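Local coordinates for protein tyrosinase (Burkholderia thailandensis, PDB 5ZRD) that hydroxylates monophenols to catechols as a tyrosinase (EC 1.14.18.1), using a pair of copper ions held by six histidines, at residues S49-G54 with F152-A157; A445-T450 with P499-R504; R457-G462 with S491-D496. All coordinates share one frame; numbering follows the deposited sequence.

How the contacts relate
Two regions of the chain are sampled, on opposite sides of its centre. Contact 1 belongs to the common central domain of tyrosinase and begins the helix 50-57 that carries the copper ligand His57; the side chain of Phe50 lies about 9 Å from that of His57 and about 13 Å from a bound copper. Contacts 2 and 3 lie far from the copper centre, about 48 and 46 Å from contact 1 between centres. Their own centres are 8 Å apart, and both reach one sheet: contact 2 pairs strand 441-450 with strand 502-509, and contact 3 lays a loop against strand 456-466. A salt bridge, Arg504 NH2 to Glu458 OE2 (2.6 Å), joins the two.

Contact 1: S49-G54 with F152-A157; sequences SFFALG and FVLPVA
Phe50 drives one ring edge into the face of Phe152: its CD2 stands 3.4 Å above the plane of that ring, over the centre. The planes meet at 86° with centroids 4.7 Å apart, a T-shaped pair in which CD2 is nearly equidistant from all six ring carbons of Phe152. In both side chains CG is anti to the backbone N (chi1 -176° in Phe50, 170° in Phe152), which sends each ring into the gap between helix and loop. Phe50 also meets Trp36 edge-to-face and touches Leu101 of helix 90-108, so its ring is buried among aromatic and aliphatic neighbours.

Phe50 opens helix 50-57, whose last residue is the copper ligand His57 of the tyrosinase central domain. Ser49 is its N-cap: OG accepts a weak bond from Ala52 N at 3.3 Å, and also bonds to Asp46 O.

One residue on, Phe51 bridges the rest of the loop 152-157. Leu154 CD2 comes in the plane of its ring, at the edge, 3.9 Å from Phe51 CE1. Pro155 CD approaches Phe51 CD1 obliquely at 3.7 Å, while Val156 CG2 closes on the tip, 3.5 Å from Phe51 CZ. Phe152 CZ reaches back to Phe51 CB at 4.1 Å.

Contact 2: A445-T450 with P499-R504; sequences AYASVT and PKAKFR
Strand 445-450 and strand 502-504 run antiparallel, their N-to-C directions 156° apart and their axes 4.7 Å at closest approach. Two hydrogen-bonded pairs, Tyr446 with Arg504 and Ser448 with Lys502, flank the non-hydrogen-bonded pair Ala447 with Phe503. Each hydrogen-bonded pair makes both reciprocal bonds; the straightest is Lys502 N to Ser448 O, 2.8 Å at 174°.

On the face bearing Tyr446, the guanidinium of Arg504 lies flat over the phenol ring, planes 11° apart and centres 4.6 Å apart. The stack is offset, with NH2 over the CG-CD2 side, 3.6 Å from Tyr446 CG; a favourable cation-pi component is likely. A bend at chi3 folds the arginine chain over the ring. A salt bridge from NH2 to Glu458 and a bond from NH1 to Asp292 O probably hold the guanidinium in this orientation, while the Tyr446 hydroxyl bonds to Gly291 O and Glu506 OE1.

Farther along, the bent chain of Lys502 curls back to the neighbouring strand, where NZ donates to Thr450 OG1 at 2.9 Å and weakly to Ser448 O. On the other face, Ala447 CB meets Phe503 CE1 at 3.6 Å and Ala501 CB at 4.0 Å.

Strand 441-450 is interior to the mixed sheet, between strand 502-509 and strand 456-466; strand 295-297 lies parallel to 502-509 on its other edge.

Contact 3: R457-G462 with S491-D496; sequences REYYLG and SAMPAD
A methionine meets a tyrosine ring here chiefly through its first methylene, with the sulfur standing farther off. Met493 CB sits 3.9 Å above the plane of the Tyr459 ring, displaced toward the rim, and the line from CB to the ring centroid is only 14° from the normal: a CH-pi contact over the face. The nearest ring atoms are on the CG-CD1 side, Tyr459 CG being 4.0 Å from Met493 CB. The sulfur adds a more distant Met-aromatic contact, SD lying 5.3 Å from the same centroid in an oblique direction. Met493 CG occupies the crowded position between backbone N and carbonyl carbon (chi1 46°), and the chain bends at chi3 (-52°); it crosses the tyrosine obliquely.

Tyr459 belongs to strand 456-466, an outermost strand, within this chain, of a mixed four-stranded sheet; the loop 491-496, which leads from strand 485-489 toward strand 502-509, covers the sheet face that carries Ala447 and Phe503. No hydrogen bond joins the two segments. Besides Tyr459, Met493 touches Ala447 and Ala501, and so packs against strands 456-466 and 441-450 and the residue leading into 502-509. Its backbone is held separately by a hydrogen bond to Ser423.

The flanking residues extend the cover along the ring. Ala492 presents its carbonyl O obliquely, 3.4 Å from Tyr459 CD1, while its CB touches the backbone carbonyl of Tyr460, 3.7 Å from Tyr460 O. At the phenol end the Pro494 side chain runs across the tyrosine side chain at about a right angle, Pro494 CD being 3.7 Å from Tyr459 OH. Leu461 starts out alongside the loop, but its end comes nearer, with CD2 4.3 Å from Met493 SD; the leucine also touches Leu490.

Contact 1: S49-G54 with F152-A157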
loop_
_atom_site.group_PDB
_atom_site.type_symbol
_atom_site.label_atom_id
_atom_site.label_comp_id
_atom_site.label_asym_id
_atom_site.label_seq_id
_atom_site.Cartn_x
_atom_site.Cartn_y
_atom_site.Cartn_z
ATOM N N SER A 49 -5.072 -32.474 -15.565
ATOM C CA SER A 49 -3.643 -32.802 -15.816
ATOM C C SER A 49 -2.896 -32.915 -14.489
ATOM O O SER A 49 -3.228 -32.247 -13.519
ATOM C CB SER A 49 -2.965 -31.754 -16.660
ATOM O OG SER A 49 -3.065 -30.457 -16.067
ATOM N N PHE A 50 -1.828 -33.681 -14.477
ATOM C CA PHE A 50 -1.036 -33.764 -13.274
ATOM C C PHE A 50 -0.465 -32.389 -12.905
ATOM O O PHE A 50 -0.266 -32.112 -11.740
ATOM C CB PHE A 50 0.077 -34.792 -13.420
ATOM C CG PHE A 50 0.847 -34.965 -12.137
ATOM C CD1 PHE A 50 0.197 -35.354 -10.976
ATOM C CD2 PHE A 50 2.211 -34.732 -12.086
ATOM C CE1 PHE A 50 0.889 -35.489 -9.789
ATOM C CE2 PHE A 50 2.909 -34.892 -10.899
ATOM C CZ PHE A 50 2.248 -35.282 -9.757
ATOM N N PHE A 51 -0.184 -31.536 -13.887
ATOM C CA PHE A 51 0.489 -30.281 -13.588
ATOM C C PHE A 51 -0.443 -29.329 -12.835
ATOM O O PHE A 51 -0.038 -28.612 -11.928
ATOM C CB PHE A 51 0.980 -29.591 -14.863
ATOM C CG PHE A 51 1.598 -28.240 -14.614
ATOM C CD1 PHE A 51 2.905 -28.132 -14.159
ATOM C CD2 PHE A 51 0.873 -27.086 -14.832
ATOM C CE1 PHE A 51 3.475 -26.888 -13.917
ATOM C CE2 PHE A 51 1.448 -25.843 -14.607
ATOM C CZ PHE A 51 2.739 -25.745 -14.133
ATOM N N ALA A 52 -1.692 -29.316 -13.259
ATOM C CA ALA A 52 -2.695 -28.494 -12.635
ATOM C C ALA A 52 -2.931 -28.969 -11.192
ATOM O O ALA A 52 -2.950 -28.148 -10.275
ATOM C CB ALA A 52 -3.962 -28.556 -13.460
ATOM N N LEU A 53 -3.111 -30.292 -11.046
ATOM C CA LEU A 53 -3.411 -30.997 -9.782
ATOM C C LEU A 53 -2.260 -30.771 -8.805
ATOM O O LEU A 53 -2.516 -30.317 -7.710
ATOM C CB LEU A 53 -3.608 -32.499 -10.023
ATOM C CG LEU A 53 -4.971 -32.932 -10.571
ATOM C CD1 LEU A 53 -4.917 -34.379 -11.062
ATOM C CD2 LEU A 53 -6.057 -32.785 -9.507
ATOM N N GLY A 54 -1.029 -31.085 -9.222
ATOM C CA GLY A 54 0.162 -30.836 -8.398
ATOM C C GLY A 54 0.284 -29.373 -8.046
ATOM O O GLY A 54 0.666 -29.026 -6.923
ATOM N N PHE A 152 8.624 -36.081 -12.200
ATOM C CA PHE A 152 7.762 -35.435 -13.194
ATOM C C PHE A 152 8.500 -34.221 -13.737
ATOM O O PHE A 152 9.196 -33.538 -13.008
ATOM C CB PHE A 152 6.418 -35.076 -12.575
ATOM C CG PHE A 152 5.510 -34.192 -13.391
ATOM C CD1 PHE A 152 4.859 -34.687 -14.512
ATOM C CD2 PHE A 152 5.232 -32.899 -12.981
ATOM C CE1 PHE A 152 3.983 -33.899 -15.231
ATOM C CE2 PHE A 152 4.339 -32.117 -13.691
ATOM C CZ PHE A 152 3.721 -32.612 -14.817
ATOM N N VAL A 153 8.390 -34.071 -15.041
ATOM C CA VAL A 153 9.033 -33.033 -15.808
ATOM C C VAL A 153 7.957 -31.971 -16.024
ATOM O O VAL A 153 6.858 -32.279 -16.463
ATOM C CB VAL A 153 9.557 -33.585 -17.161
ATOM C CG1 VAL A 153 10.247 -32.517 -17.991
ATOM C CG2 VAL A 153 10.489 -34.786 -16.992
ATOM N N LEU A 154 8.267 -30.732 -15.740
ATOM C CA LEU A 154 7.291 -29.689 -15.830
ATOM C C LEU A 154 7.039 -29.364 -17.312
ATOM O O LEU A 154 7.987 -29.151 -18.039
ATOM C CB LEU A 154 7.837 -28.479 -15.073
ATOM C CG LEU A 154 7.969 -28.644 -13.558
ATOM C CD1 LEU A 154 8.549 -27.387 -12.928
ATOM C CD2 LEU A 154 6.623 -28.968 -12.936
ATOM N N PRO A 155 5.763 -29.337 -17.758
ATOM C CA PRO A 155 5.444 -28.976 -19.165
ATOM C C PRO A 155 5.572 -27.476 -19.484
ATOM O O PRO A 155 5.776 -27.108 -20.638
ATOM C CB PRO A 155 3.973 -29.384 -19.335
ATOM C CG PRO A 155 3.407 -29.234 -17.945
ATOM C CD PRO A 155 4.524 -29.750 -17.061
ATOM N N VAL A 156 5.373 -26.636 -18.467
ATOM C CA VAL A 156 5.578 -25.211 -18.532
ATOM C C VAL A 156 6.328 -24.828 -17.269
ATOM O O VAL A 156 6.436 -25.641 -16.350
ATOM C CB VAL A 156 4.264 -24.416 -18.611
ATOM C CG1 VAL A 156 3.512 -24.705 -19.898
ATOM C CG2 VAL A 156 3.386 -24.689 -17.411
ATOM N N ALA A 157 6.784 -23.589 -17.238
ATOM C CA ALA A 157 7.573 -23.111 -16.128
ATOM C C ALA A 157 6.646 -22.688 -14.987
ATOM O O ALA A 157 5.546 -22.255 -15.191
ATOM C CB ALA A 157 8.456 -21.963 -16.562
#

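Contact 2: A445-T450 with P499-R504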
loop_
_atom_site.group_PDB
_atom_site.type_symbol
_atom_site.label_atom_id
_atom_site.label_comp_id
_atom_site.label_asym_id
_atom_site.label_seq_id
_atom_site.Cartn_x
_atom_site.Cartn_y
_atom_site.Cartn_z
ATOM N N ALA A 445 16.239 -33.257 20.226
ATOM C CA ALA A 445 16.496 -32.877 21.619
ATOM C C ALA A 445 17.362 -33.947 22.284
ATOM O O ALA A 445 17.174 -35.133 22.040
ATOM C CB ALA A 445 15.200 -32.656 22.359
ATOM N N TYR A 446 18.305 -33.495 23.111
ATOM C CA TYR A 446 19.219 -34.361 23.849
ATOM C C TYR A 446 19.299 -33.938 25.322
ATOM O O TYR A 446 19.188 -32.761 25.687
ATOM C CB TYR A 446 20.625 -34.316 23.242
ATOM C CG TYR A 446 20.677 -34.793 21.823
ATOM C CD1 TYR A 446 20.855 -36.128 21.517
ATOM C CD2 TYR A 446 20.475 -33.918 20.774
ATOM C CE1 TYR A 446 20.881 -36.580 20.202
ATOM C CE2 TYR A 446 20.493 -34.349 19.455
ATOM C CZ TYR A 446 20.695 -35.685 19.164
ATOM O OH TYR A 446 20.700 -36.109 17.865
ATOM N N ALA A 447 19.538 -34.924 26.168
ATOM C CA ALA A 447 19.890 -34.674 27.573
ATOM C C ALA A 447 21.239 -35.359 27.875
ATOM O O ALA A 447 21.468 -36.548 27.541
ATOM C CB ALA A 447 18.773 -35.152 28.486
ATOM N N SER A 448 22.159 -34.612 28.457
ATOM C CA SER A 448 23.400 -35.247 28.885
ATOM C C SER A 448 23.576 -35.094 30.405
ATOM O O SER A 448 23.263 -34.029 30.991
ATOM C CB SER A 448 24.578 -34.724 28.122
ATOM O OG SER A 448 24.763 -33.360 28.413
ATOM N N VAL A 449 24.017 -36.201 31.022
ATOM C CA VAL A 449 24.297 -36.241 32.442
ATOM C C VAL A 449 25.723 -36.767 32.661
ATOM O O VAL A 449 26.128 -37.813 32.156
ATOM C CB VAL A 449 23.228 -37.008 33.254
ATOM C CG1 VAL A 449 22.193 -37.723 32.400
ATOM C CG2 VAL A 449 23.829 -37.940 34.289
ATOM N N THR A 450 26.463 -35.967 33.413
ATOM C CA THR A 450 27.819 -36.217 33.824
ATOM C C THR A 450 27.790 -36.754 35.259
ATOM O O THR A 450 27.501 -36.000 36.174
ATOM C CB THR A 450 28.613 -34.913 33.714
ATOM O OG1 THR A 450 28.442 -34.446 32.379
ATOM C CG2 THR A 450 30.086 -35.064 34.011
ATOM N N PRO A 499 16.838 -34.340 37.047
ATOM C CA PRO A 499 17.397 -33.121 37.630
ATOM C C PRO A 499 18.886 -32.896 37.331
ATOM O O PRO A 499 19.334 -31.793 37.457
ATOM C CB PRO A 499 17.232 -33.263 39.131
ATOM C CG PRO A 499 16.121 -34.268 39.256
ATOM C CD PRO A 499 16.331 -35.218 38.103
ATOM N N LYS A 500 19.623 -33.902 36.911
ATOM C CA LYS A 500 21.036 -33.714 36.661
ATOM C C LYS A 500 21.304 -33.434 35.173
ATOM O O LYS A 500 22.471 -33.401 34.759
ATOM C CB LYS A 500 21.805 -34.985 37.006
ATOM C CG LYS A 500 21.503 -35.597 38.361
ATOM C CD LYS A 500 22.327 -36.841 38.546
ATOM C CE LYS A 500 21.973 -37.659 39.762
ATOM N NZ LYS A 500 22.237 -39.088 39.479
ATOM N N ALA A 501 20.257 -33.249 34.369
ATOM C CA ALA A 501 20.406 -33.247 32.899
ATOM C C ALA A 501 20.696 -31.837 32.390
ATOM O O ALA A 501 20.171 -30.839 32.926
ATOM C CB ALA A 501 19.170 -33.808 32.244
ATOM N N LYS A 502 21.611 -31.782 31.418
ATOM C CA LYS A 502 21.845 -30.571 30.639
ATOM C C LYS A 502 21.245 -30.829 29.258
ATOM O O LYS A 502 21.576 -31.819 28.609
ATOM C CB LYS A 502 23.330 -30.203 30.605
ATOM C CG LYS A 502 23.912 -29.761 31.953
ATOM C CD LYS A 502 25.308 -30.340 32.258
ATOM C CE LYS A 502 25.294 -31.759 32.810
ATOM N NZ LYS A 502 26.134 -32.691 32.010
ATOM N N PHE A 503 20.274 -30.000 28.904
ATOM C CA PHE A 503 19.506 -30.197 27.693
ATOM C C PHE A 503 20.099 -29.353 26.560
ATOM O O PHE A 503 20.604 -28.275 26.784
ATOM C CB PHE A 503 18.029 -29.845 27.903
ATOM C CG PHE A 503 17.347 -30.657 28.962
ATOM C CD1 PHE A 503 17.096 -32.004 28.759
ATOM C CD2 PHE A 503 16.951 -30.066 30.153
ATOM C CE1 PHE A 503 16.471 -32.749 29.736
ATOM C CE2 PHE A 503 16.329 -30.813 31.135
ATOM C CZ PHE A 503 16.086 -32.154 30.923
ATOM N N ARG A 504 19.954 -29.848 25.335
ATOM C CA ARG A 504 20.257 -29.052 24.155
ATOM C C ARG A 504 19.333 -29.491 23.009
ATOM O O ARG A 504 18.826 -30.608 23.001
ATOM C CB ARG A 504 21.736 -29.228 23.781
ATOM C CG ARG A 504 22.045 -30.629 23.289
ATOM C CD ARG A 504 23.532 -30.909 23.187
ATOM N NE ARG A 504 23.917 -30.966 21.797
ATOM C CZ ARG A 504 23.966 -32.077 21.078
ATOM N NH1 ARG A 504 24.050 -31.998 19.759
ATOM N NH2 ARG A 504 23.921 -33.253 21.680
#

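Contact 3: R457-G462 with S491-D496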
loop_
_atom_site.group_PDB
_atom_site.type_symbol
_atom_site.label_atom_id
_atom_site.label_comp_id
_atom_site.label_asym_id
_atom_site.label_seq_id
_atom_site.Cartn_x
_atom_site.Cartn_y
_atom_site.Cartn_z
ATOM N N ARG A 457 26.885 -39.369 29.871
ATOM C CA ARG A 457 25.878 -40.136 29.098
ATOM C C ARG A 457 24.973 -39.164 28.321
ATOM O O ARG A 457 24.530 -38.146 28.868
ATOM C CB ARG A 457 24.997 -40.968 30.030
ATOM C CG ARG A 457 25.449 -42.401 30.229
ATOM C CD ARG A 457 24.840 -42.949 31.506
ATOM N NE ARG A 457 25.075 -44.378 31.674
ATOM C CZ ARG A 457 26.217 -44.914 32.096
ATOM N NH1 ARG A 457 27.229 -44.138 32.458
ATOM N NH2 ARG A 457 26.337 -46.229 32.138
ATOM N N GLU A 458 24.672 -39.487 27.066
ATOM C CA GLU A 458 23.720 -38.702 26.267
ATOM C C GLU A 458 22.387 -39.443 26.050
ATOM O O GLU A 458 22.353 -40.577 25.596
ATOM C CB GLU A 458 24.288 -38.356 24.901
ATOM C CG GLU A 458 23.815 -36.995 24.444
ATOM C CD GLU A 458 24.211 -36.673 23.020
ATOM O OE1 GLU A 458 24.094 -37.612 22.152
ATOM O OE2 GLU A 458 24.641 -35.495 22.791
ATOM N N TYR A 459 21.274 -38.774 26.331
ATOM C CA TYR A 459 19.983 -39.371 26.026
ATOM C C TYR A 459 19.365 -38.636 24.825
ATOM O O TYR A 459 19.288 -37.402 24.803
ATOM C CB TYR A 459 19.120 -39.376 27.292
ATOM C CG TYR A 459 19.668 -40.250 28.393
ATOM C CD1 TYR A 459 19.328 -41.589 28.468
ATOM C CD2 TYR A 459 20.555 -39.746 29.330
ATOM C CE1 TYR A 459 19.833 -42.401 29.467
ATOM C CE2 TYR A 459 21.096 -40.549 30.319
ATOM C CZ TYR A 459 20.724 -41.880 30.395
ATOM O OH TYR A 459 21.224 -42.677 31.383
ATOM N N TYR A 460 18.959 -39.402 23.815
ATOM C CA TYR A 460 18.267 -38.849 22.662
ATOM C C TYR A 460 16.779 -38.811 22.987
ATOM O O TYR A 460 16.212 -39.850 23.216
ATOM C CB TYR A 460 18.579 -39.639 21.384
ATOM C CG TYR A 460 17.835 -39.118 20.181
ATOM C CD1 TYR A 460 17.776 -37.759 19.907
ATOM C CD2 TYR A 460 17.115 -39.981 19.366
ATOM C CE1 TYR A 460 17.042 -37.276 18.838
ATOM C CE2 TYR A 460 16.403 -39.518 18.275
ATOM C CZ TYR A 460 16.350 -38.159 18.018
ATOM O OH TYR A 460 15.644 -37.726 16.930
ATOM N N LEU A 461 16.174 -37.622 23.045
ATOM C CA LEU A 461 14.744 -37.497 23.479
ATOM C C LEU A 461 13.765 -37.526 22.296
ATOM O O LEU A 461 12.576 -37.727 22.501
ATOM C CB LEU A 461 14.612 -36.182 24.228
ATOM C CG LEU A 461 15.596 -35.992 25.386
ATOM C CD1 LEU A 461 15.331 -34.683 26.105
ATOM C CD2 LEU A 461 15.515 -37.155 26.363
ATOM N N GLY A 462 14.251 -37.275 21.077
ATOM C CA GLY A 462 13.431 -37.374 19.881
ATOM C C GLY A 462 13.617 -36.201 18.926
ATOM O O GLY A 462 14.494 -35.364 19.139
ATOM N N SER A 491 11.195 -40.032 28.518
ATOM C CA SER A 491 11.077 -41.463 28.788
ATOM C C SER A 491 12.349 -42.229 28.395
ATOM O O SER A 491 12.429 -43.395 28.698
ATOM C CB SER A 491 9.885 -42.039 28.067
ATOM O OG SER A 491 9.975 -41.738 26.687
ATOM N N ALA A 492 13.278 -41.632 27.643
ATOM C CA ALA A 492 14.527 -42.319 27.396
ATOM C C ALA A 492 15.358 -42.316 28.688
ATOM O O ALA A 492 16.287 -43.072 28.764
ATOM C CB ALA A 492 15.312 -41.700 26.252
ATOM N N MET A 493 15.025 -41.513 29.701
ATOM C CA MET A 493 15.968 -41.410 30.808
ATOM C C MET A 493 15.388 -41.915 32.134
ATOM O O MET A 493 14.187 -41.911 32.386
ATOM C CB MET A 493 16.600 -40.022 30.973
ATOM C CG MET A 493 15.718 -38.811 30.905
ATOM S SD MET A 493 16.687 -37.286 30.505
ATOM C CE MET A 493 17.999 -37.300 31.729
ATOM N N PRO A 494 16.301 -42.417 32.987
ATOM C CA PRO A 494 15.978 -42.787 34.357
ATOM C C PRO A 494 15.376 -41.580 35.085
ATOM O O PRO A 494 15.840 -40.457 34.911
ATOM C CB PRO A 494 17.327 -43.192 34.970
ATOM C CG PRO A 494 18.138 -43.639 33.783
ATOM C CD PRO A 494 17.750 -42.624 32.729
ATOM N N ALA A 495 14.319 -41.823 35.850
ATOM C CA ALA A 495 13.520 -40.740 36.397
ATOM C C ALA A 495 14.389 -39.831 37.273
ATOM O O ALA A 495 14.252 -38.605 37.235
ATOM C CB ALA A 495 12.370 -41.307 37.162
ATOM N N ASP A 496 15.280 -40.435 38.042
ATOM C CA ASP A 496 16.092 -39.714 38.981
ATOM C C ASP A 496 17.207 -38.939 38.302
ATOM O O ASP A 496 17.798 -38.068 38.906
ATOM C CB ASP A 496 16.626 -40.649 40.064
ATOM C CG ASP A 496 17.370 -41.885 39.498
ATOM O OD1 ASP A 496 16.723 -42.781 38.876
ATOM O OD2 ASP A 496 18.598 -41.975 39.710
#